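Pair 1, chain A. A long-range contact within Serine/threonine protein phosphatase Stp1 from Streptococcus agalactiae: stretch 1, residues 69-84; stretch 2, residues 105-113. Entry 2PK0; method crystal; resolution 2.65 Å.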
# COMPACT_ATOMS: atom_id res chain seq x y z
N PHE A 69 -4.79 -18.89 -10.94
CA PHE A 69 -6.13 -18.34 -11.02
C PHE A 69 -6.35 -17.06 -11.80
O PHE A 69 -5.43 -16.28 -12.03
CB PHE A 69 -6.81 -18.23 -9.65
CG PHE A 69 -5.89 -18.27 -8.45
CD1 PHE A 69 -5.18 -17.15 -8.07
CD2 PHE A 69 -5.83 -19.41 -7.66
CE1 PHE A 69 -4.39 -17.19 -6.95
CE2 PHE A 69 -5.05 -19.45 -6.55
CZ PHE A 69 -4.33 -18.33 -6.19
N SER A 70 -7.59 -16.87 -12.21
CA SER A 70 -7.96 -15.76 -13.06
C SER A 70 -9.25 -15.12 -12.61
O SER A 70 -9.73 -14.19 -13.25
CB SER A 70 -8.09 -16.23 -14.50
OG SER A 70 -8.99 -17.31 -14.56
N GLU A 71 -9.83 -15.62 -11.52
CA GLU A 71 -11.10 -15.11 -11.03
C GLU A 71 -10.93 -14.40 -9.69
O GLU A 71 -10.06 -14.76 -8.89
CB GLU A 71 -12.14 -16.23 -10.91
CG GLU A 71 -12.35 -17.07 -12.16
CD GLU A 71 -13.01 -16.28 -13.30
OE1 GLU A 71 -14.06 -15.64 -13.07
OE2 GLU A 71 -12.47 -16.31 -14.43
N LEU A 72 -11.78 -13.40 -9.44
CA LEU A 72 -11.69 -12.55 -8.24
C LEU A 72 -11.80 -13.30 -6.93
O LEU A 72 -11.10 -13.01 -5.98
CB LEU A 72 -12.76 -11.47 -8.28
CG LEU A 72 -12.53 -10.40 -9.35
CD1 LEU A 72 -13.81 -9.64 -9.66
CD2 LEU A 72 -11.42 -9.44 -8.95
N SER A 73 -12.69 -14.29 -6.91
CA SER A 73 -13.03 -15.00 -5.69
C SER A 73 -11.90 -15.93 -5.27
O SER A 73 -11.71 -16.18 -4.07
CB SER A 73 -14.33 -15.79 -5.90
OG SER A 73 -14.21 -16.69 -7.00
N GLU A 74 -11.15 -16.41 -6.25
CA GLU A 74 -10.02 -17.30 -6.01
C GLU A 74 -8.83 -16.49 -5.49
O GLU A 74 -8.09 -16.93 -4.58
CB GLU A 74 -9.62 -18.03 -7.29
CG GLU A 74 -10.77 -18.74 -8.01
CD GLU A 74 -10.34 -19.41 -9.32
OE1 GLU A 74 -10.00 -18.71 -10.30
OE2 GLU A 74 -10.36 -20.66 -9.36
N ILE A 75 -8.66 -15.31 -6.07
CA ILE A 75 -7.63 -14.38 -5.68
C ILE A 75 -7.91 -13.86 -4.27
O ILE A 75 -6.99 -13.72 -3.45
CB ILE A 75 -7.54 -13.24 -6.74
CG1 ILE A 75 -6.91 -13.80 -8.01
CG2 ILE A 75 -6.69 -12.07 -6.26
CD1 ILE A 75 -7.01 -12.89 -9.16
N ARG A 76 -9.19 -13.61 -3.97
CA ARG A 76 -9.61 -13.20 -2.62
C ARG A 76 -9.32 -14.27 -1.55
O ARG A 76 -8.81 -13.95 -0.48
CB ARG A 76 -11.09 -12.83 -2.59
CG ARG A 76 -11.48 -12.11 -1.34
CD ARG A 76 -12.97 -12.19 -1.04
NE ARG A 76 -13.30 -13.46 -0.43
CZ ARG A 76 -13.74 -13.63 0.82
NH1 ARG A 76 -13.91 -12.59 1.64
NH2 ARG A 76 -14.01 -14.86 1.24
N ASP A 77 -9.62 -15.54 -1.85
CA ASP A 77 -9.28 -16.63 -0.93
C ASP A 77 -7.79 -16.62 -0.68
O ASP A 77 -7.36 -16.71 0.46
CB ASP A 77 -9.68 -18.01 -1.49
CG ASP A 77 -11.18 -18.26 -1.46
OD1 ASP A 77 -11.93 -17.56 -0.74
OD2 ASP A 77 -11.61 -19.19 -2.18
N TRP A 78 -7.01 -16.48 -1.76
CA TRP A 78 -5.56 -16.46 -1.68
C TRP A 78 -5.01 -15.32 -0.79
O TRP A 78 -4.06 -15.54 -0.03
CB TRP A 78 -4.95 -16.39 -3.09
CG TRP A 78 -3.45 -16.45 -3.10
CD1 TRP A 78 -2.67 -17.57 -3.18
CD2 TRP A 78 -2.54 -15.33 -3.03
NE1 TRP A 78 -1.34 -17.23 -3.15
CE2 TRP A 78 -1.22 -15.87 -3.06
CE3 TRP A 78 -2.70 -13.94 -2.93
CZ2 TRP A 78 -0.08 -15.05 -3.01
CZ3 TRP A 78 -1.55 -13.13 -2.87
CH2 TRP A 78 -0.27 -13.69 -2.92
N MET A 79 -5.61 -14.14 -0.87
CA MET A 79 -5.12 -13.00 -0.11
C MET A 79 -5.35 -13.20 1.39
O MET A 79 -4.44 -13.06 2.19
CB MET A 79 -5.74 -11.69 -0.59
CG MET A 79 -5.20 -11.22 -1.91
SD MET A 79 -6.08 -9.77 -2.54
CE MET A 79 -5.05 -9.29 -3.91
N LEU A 80 -6.57 -13.58 1.76
CA LEU A 80 -6.92 -13.79 3.15
C LEU A 80 -6.08 -14.87 3.81
O LEU A 80 -5.70 -14.74 4.97
CB LEU A 80 -8.40 -14.13 3.27
CG LEU A 80 -9.36 -12.98 2.99
CD1 LEU A 80 -10.80 -13.48 3.03
CD2 LEU A 80 -9.14 -11.87 4.00
N VAL A 81 -5.78 -15.92 3.05
CA VAL A 81 -4.98 -17.04 3.53
C VAL A 81 -3.48 -16.70 3.67
O VAL A 81 -2.91 -16.88 4.74
CB VAL A 81 -5.22 -18.29 2.67
CG1 VAL A 81 -4.18 -19.38 2.94
CG2 VAL A 81 -6.65 -18.82 2.90
N SER A 82 -2.86 -16.18 2.60
CA SER A 82 -1.42 -15.84 2.59
C SER A 82 -1.02 -14.78 3.61
O SER A 82 0.08 -14.82 4.17
CB SER A 82 -0.99 -15.33 1.21
OG SER A 82 -1.51 -16.15 0.17
N ILE A 83 -1.90 -13.83 3.83
CA ILE A 83 -1.64 -12.78 4.81
C ILE A 83 -1.65 -13.34 6.24
O ILE A 83 -0.84 -12.93 7.06
CB ILE A 83 -2.60 -11.59 4.59
CG1 ILE A 83 -2.25 -10.92 3.26
CG2 ILE A 83 -2.55 -10.59 5.73
CD1 ILE A 83 -3.07 -9.72 2.99
N GLU A 84 -2.49 -14.32 6.53
CA GLU A 84 -2.42 -14.92 7.85
C GLU A 84 -1.15 -15.76 8.06
O GLU A 84 -0.56 -15.73 9.14
CB GLU A 84 -3.68 -15.72 8.20
CG GLU A 84 -3.84 -15.93 9.70
CD GLU A 84 -3.40 -14.72 10.52
OE1 GLU A 84 -4.04 -13.63 10.42
OE2 GLU A 84 -2.41 -14.85 11.27
N THR A 105 3.06 -2.81 7.32
CA THR A 105 1.77 -2.62 6.67
C THR A 105 1.74 -3.47 5.40
O THR A 105 2.78 -3.94 4.94
CB THR A 105 1.51 -1.16 6.23
OG1 THR A 105 2.33 -0.84 5.10
CG2 THR A 105 1.76 -0.19 7.35
N ILE A 106 0.56 -3.67 4.82
CA ILE A 106 0.50 -4.21 3.46
C ILE A 106 -0.59 -3.60 2.58
O ILE A 106 -1.67 -3.25 3.06
CB ILE A 106 0.40 -5.76 3.42
CG1 ILE A 106 1.04 -6.30 2.14
CG2 ILE A 106 -1.06 -6.25 3.56
CD1 ILE A 106 0.67 -7.74 1.82
N GLU A 107 -0.25 -3.43 1.30
CA GLU A 107 -1.23 -3.25 0.24
C GLU A 107 -0.93 -4.27 -0.85
O GLU A 107 0.17 -4.28 -1.42
CB GLU A 107 -1.18 -1.84 -0.38
CG GLU A 107 -1.35 -0.68 0.58
CD GLU A 107 -2.61 -0.76 1.43
OE1 GLU A 107 -3.66 -1.23 0.94
OE2 GLU A 107 -2.56 -0.36 2.61
N ALA A 108 -1.89 -5.14 -1.13
CA ALA A 108 -1.71 -6.13 -2.15
C ALA A 108 -2.83 -5.95 -3.16
O ALA A 108 -4.00 -5.99 -2.79
CB ALA A 108 -1.72 -7.52 -1.55
N VAL A 109 -2.47 -5.68 -4.41
CA VAL A 109 -3.46 -5.31 -5.42
C VAL A 109 -3.26 -6.18 -6.64
O VAL A 109 -2.16 -6.23 -7.20
CB VAL A 109 -3.29 -3.85 -5.88
CG1 VAL A 109 -4.41 -3.46 -6.85
CG2 VAL A 109 -3.27 -2.91 -4.71
N ALA A 110 -4.32 -6.89 -7.04
CA ALA A 110 -4.29 -7.69 -8.25
C ALA A 110 -5.25 -7.10 -9.28
O ALA A 110 -6.33 -6.61 -8.90
CB ALA A 110 -4.68 -9.10 -7.96
N ILE A 111 -4.86 -7.13 -10.56
CA ILE A 111 -5.67 -6.52 -11.61
C ILE A 111 -6.23 -7.60 -12.51
O ILE A 111 -5.50 -8.23 -13.26
CB ILE A 111 -4.85 -5.58 -12.51
CG1 ILE A 111 -4.14 -4.50 -11.70
CG2 ILE A 111 -5.75 -4.91 -13.52
CD1 ILE A 111 -3.13 -3.72 -12.54
N VAL A 112 -7.55 -7.80 -12.44
CA VAL A 112 -8.25 -8.77 -13.27
C VAL A 112 -9.11 -8.03 -14.30
O VAL A 112 -10.12 -7.41 -13.94
CB VAL A 112 -9.15 -9.66 -12.42
CG1 VAL A 112 -9.80 -10.74 -13.27
CG2 VAL A 112 -8.36 -10.25 -11.31
N GLY A 113 -8.72 -8.11 -15.57
CA GLY A 113 -9.34 -7.28 -16.60
C GLY A 113 -9.17 -5.81 -16.28
O GLY A 113 -8.04 -5.32 -16.21

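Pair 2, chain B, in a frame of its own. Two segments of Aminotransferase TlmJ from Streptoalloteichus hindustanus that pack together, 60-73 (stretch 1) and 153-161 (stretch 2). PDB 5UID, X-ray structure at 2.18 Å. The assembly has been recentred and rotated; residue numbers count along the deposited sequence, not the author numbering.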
# COMPACT_ATOMS: atom_id res chain seq x y z
N CYS B 60 3.13 -4.32 0.72
CA CYS B 60 4.25 -4.18 1.65
C CYS B 60 4.19 -5.33 2.64
O CYS B 60 3.22 -6.10 2.68
CB CYS B 60 4.23 -2.83 2.36
SG CYS B 60 2.79 -2.58 3.42
N CYS B 61 5.24 -5.44 3.46
CA CYS B 61 5.31 -6.54 4.42
C CYS B 61 4.30 -6.36 5.54
O CYS B 61 3.68 -7.34 5.98
CB CYS B 61 6.72 -6.65 4.99
SG CYS B 61 6.96 -8.05 6.11
N THR B 62 4.13 -5.14 6.04
CA THR B 62 3.14 -4.88 7.08
C THR B 62 1.76 -5.34 6.63
O THR B 62 1.03 -6.00 7.38
CB THR B 62 3.12 -3.40 7.44
OG1 THR B 62 4.43 -3.00 7.88
CG2 THR B 62 2.11 -3.14 8.55
N GLU B 63 1.39 -5.00 5.39
CA GLU B 63 0.11 -5.45 4.86
C GLU B 63 0.06 -6.96 4.76
O GLU B 63 -0.98 -7.58 5.04
CB GLU B 63 -0.13 -4.81 3.49
CG GLU B 63 -1.50 -5.09 2.92
CD GLU B 63 -2.61 -4.39 3.66
OE1 GLU B 63 -2.32 -3.42 4.40
OE2 GLU B 63 -3.78 -4.80 3.51
N GLY B 64 1.18 -7.59 4.38
CA GLY B 64 1.24 -9.04 4.39
C GLY B 64 1.08 -9.63 5.77
O GLY B 64 0.49 -10.70 5.93
N LEU B 65 1.59 -8.93 6.79
CA LEU B 65 1.42 -9.41 8.16
C LEU B 65 -0.03 -9.26 8.62
O LEU B 65 -0.59 -10.18 9.24
CB LEU B 65 2.36 -8.66 9.11
CG LEU B 65 3.85 -8.97 8.98
CD1 LEU B 65 4.68 -7.91 9.69
CD2 LEU B 65 4.17 -10.35 9.55
N PHE B 66 -0.66 -8.12 8.32
CA PHE B 66 -2.07 -7.93 8.65
C PHE B 66 -2.94 -8.97 7.95
O PHE B 66 -3.87 -9.52 8.55
CB PHE B 66 -2.52 -6.52 8.27
CG PHE B 66 -2.35 -5.51 9.37
CD1 PHE B 66 -1.09 -5.00 9.68
CD2 PHE B 66 -3.44 -5.05 10.09
CE1 PHE B 66 -0.93 -4.07 10.68
CE2 PHE B 66 -3.29 -4.12 11.10
CZ PHE B 66 -2.03 -3.62 11.39
N LEU B 67 -2.65 -9.25 6.67
CA LEU B 67 -3.45 -10.22 5.93
C LEU B 67 -3.33 -11.61 6.54
O LEU B 67 -4.33 -12.34 6.64
CB LEU B 67 -3.02 -10.25 4.46
CG LEU B 67 -3.40 -9.06 3.60
CD1 LEU B 67 -2.78 -9.19 2.21
CD2 LEU B 67 -4.91 -8.92 3.50
N SER B 68 -2.13 -12.00 6.96
CA SER B 68 -1.94 -13.34 7.51
C SER B 68 -2.75 -13.53 8.79
O SER B 68 -3.33 -14.59 9.01
CB SER B 68 -0.46 -13.62 7.75
OG SER B 68 0.05 -12.80 8.79
N MSE B 69 -2.79 -12.51 9.64
CA MSE B 69 -3.58 -12.58 10.87
C MSE B 69 -5.07 -12.63 10.54
O MSE B 69 -5.85 -13.23 11.28
CB MSE B 69 -3.28 -11.39 11.78
CG MSE B 69 -1.86 -11.37 12.34
SE MSE B 69 -1.41 -12.99 13.35
CE MSE B 69 0.01 -13.68 12.19
N GLU B 70 -5.47 -12.00 9.43
CA GLU B 70 -6.85 -12.10 8.99
C GLU B 70 -7.16 -13.49 8.45
O GLU B 70 -8.17 -14.10 8.82
CB GLU B 70 -7.14 -11.04 7.92
CG GLU B 70 -7.10 -9.61 8.43
CD GLU B 70 -7.24 -8.58 7.32
OE1 GLU B 70 -7.53 -8.98 6.17
OE2 GLU B 70 -7.04 -7.38 7.59
N LEU B 71 -6.29 -14.01 7.58
CA LEU B 71 -6.53 -15.32 6.98
C LEU B 71 -6.53 -16.42 8.03
O LEU B 71 -7.30 -17.39 7.92
CB LEU B 71 -5.48 -15.60 5.90
CG LEU B 71 -5.53 -14.67 4.69
CD1 LEU B 71 -4.28 -14.82 3.85
CD2 LEU B 71 -6.77 -14.96 3.85
N LEU B 72 -5.68 -16.31 9.05
CA LEU B 72 -5.63 -17.31 10.10
C LEU B 72 -6.82 -17.22 11.05
O LEU B 72 -7.07 -18.16 11.81
CB LEU B 72 -4.32 -17.20 10.88
CG LEU B 72 -3.05 -17.59 10.13
CD1 LEU B 72 -1.82 -17.29 10.97
CD2 LEU B 72 -3.09 -19.05 9.73
N GLY B 73 -7.55 -16.11 11.02
CA GLY B 73 -8.76 -15.99 11.82
C GLY B 73 -8.55 -15.65 13.28
O GLY B 73 -9.38 -16.02 14.11
N VAL B 153 0.25 -25.16 16.10
CA VAL B 153 0.12 -23.70 16.04
C VAL B 153 0.72 -23.22 14.72
O VAL B 153 1.87 -23.57 14.42
CB VAL B 153 0.81 -23.03 17.24
CG1 VAL B 153 0.84 -21.52 17.06
CG2 VAL B 153 0.10 -23.41 18.54
N PRO B 154 -0.00 -22.43 13.93
CA PRO B 154 0.58 -21.90 12.69
C PRO B 154 1.75 -20.97 12.99
O PRO B 154 1.71 -20.17 13.93
CB PRO B 154 -0.59 -21.15 12.04
CG PRO B 154 -1.82 -21.75 12.66
CD PRO B 154 -1.43 -22.10 14.06
N LEU B 155 2.79 -21.08 12.17
CA LEU B 155 4.00 -20.28 12.32
C LEU B 155 4.09 -19.30 11.15
O LEU B 155 4.07 -19.72 9.98
CB LEU B 155 5.24 -21.16 12.38
CG LEU B 155 6.57 -20.40 12.40
CD1 LEU B 155 6.66 -19.53 13.64
CD2 LEU B 155 7.74 -21.36 12.33
N VAL B 156 4.20 -18.02 11.46
CA VAL B 156 4.37 -16.96 10.46
C VAL B 156 5.79 -16.43 10.57
O VAL B 156 6.25 -16.08 11.66
CB VAL B 156 3.34 -15.83 10.66
CG1 VAL B 156 3.54 -14.75 9.60
CG2 VAL B 156 1.92 -16.39 10.60
N GLU B 157 6.49 -16.39 9.44
CA GLU B 157 7.87 -15.92 9.38
C GLU B 157 7.90 -14.52 8.78
O GLU B 157 7.66 -14.35 7.59
CB GLU B 157 8.73 -16.87 8.56
CG GLU B 157 9.17 -18.12 9.30
CD GLU B 157 10.03 -19.01 8.42
OE1 GLU B 157 9.50 -19.98 7.85
OE2 GLU B 157 11.24 -18.70 8.28
N ASP B 158 8.21 -13.53 9.62
CA ASP B 158 8.54 -12.20 9.12
C ASP B 158 9.98 -12.28 8.62
O ASP B 158 10.94 -12.13 9.37
CB ASP B 158 8.36 -11.14 10.21
CG ASP B 158 8.59 -9.72 9.69
OD1 ASP B 158 9.06 -9.56 8.54
OD2 ASP B 158 8.29 -8.76 10.44
N SER B 159 10.12 -12.53 7.31
CA SER B 159 11.42 -12.73 6.69
C SER B 159 12.00 -11.45 6.10
O SER B 159 12.84 -11.52 5.19
CB SER B 159 11.31 -13.80 5.60
OG SER B 159 10.62 -14.94 6.10
N ALA B 160 11.59 -10.28 6.59
CA ALA B 160 12.07 -9.03 6.02
C ALA B 160 13.58 -8.85 6.21
O ALA B 160 14.22 -8.17 5.41
CB ALA B 160 11.32 -7.85 6.62
N CYS B 161 14.15 -9.46 7.25
CA CYS B 161 15.59 -9.40 7.47
C CYS B 161 16.37 -10.44 6.67
O CYS B 161 17.60 -10.36 6.61
CB CYS B 161 15.92 -9.59 8.95
SG CYS B 161 15.08 -8.49 10.11

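In both pairs a helix lies antiparallel across a strand. The axes of helix 72-84 and strand 106-112 in pair 1 approach to 10.2 Å with 167° between their N-to-C directions; helix 61-72 and strand 155-158 in pair 2 give 10.2 Å and 175°. Superposing N, CA and C of 14 central residues leaves an RMSD of 0.8 Å. Neither contact contains a hydrogen bond across the stretches. The buried surface, 369 Å² in pair 1 and 324 Å² in pair 2, comes mostly from apolar side-chain contacts, with backbone atoms also involved in pair 1, where Ser70(A) O lies 3.5 Å from Val112(A) CG1.

The strand alternates in the same way in both. Ala108(A) and Ala110(A), matched by Pro154(B) and Val156(B), point CA-to-CB toward the helix, whereas Val109(A) and Ile111(A), like Leu155(B) and Glu157(B), point away.

The match of Ile75(A) with Ser68(B) (CA atoms 0.4 Å apart) and of Ala110(A) with Val156(B) (1.1 Å) shows bulk distributed differently. In pair 1 the larger residue is on the helix: Ile75(A) CG2 lies 4.0 Å from Ala110(A) CB. In pair 2 it is on the strand, where Val156(B) CG1 comes within 4.1 Å of Ser68(B) OG. That hydroxyl donates to Leu65(B) O at 2.7 Å, so its polarity is met within its own helix. Val156(B), with 72 Å² covered, also receives Leu72(B), CD1 to CG2 at 3.9 Å.

Met79(A) and Leu72(B) coincide within 0.5 Å, and both have chi1 m and chi2 t. Met79(A) reaches over two small residues, its CE 4.4 Å from Ala108(A) CB and 4.1 Å from Ala110(A) CB. The shorter Leu72(B) meets a bulkier pair, with CD2 4.0 Å from Pro154(B) CB in addition to its contact with Val156(B).

Leu72(A) and Leu65(B) share both residue type and rotamer (m, t), with side-chain centres 1.1 Å apart. Each starts sideways and its end comes nearer the strand. Their partners fit more loosely: Val112(A) and Asp158(B) lie 1.8 Å apart at CA, and their CA-to-CB bonds run toward and sideways, respectively. Leu72(A) CD2 packs 3.9 Å from Val112(A) CG2, which also lies 3.7 Å from Ile75(A) CD1. Leu65(B) CD1 instead sits 3.8 Å from Asp158(B) OD2, while Asp158(B) OD1 accepts from Ala160(B) N at 3.3 Å.

Arg76(A) and Met69(B) differ most among matched side chains, their centres 4.4 Å apart despite CA atoms within 0.3 Å. Arg76(A) makes no contact with the strand; the selenomethionine Met69(B) brings CE to 3.7 Å from Val156(B) CG2.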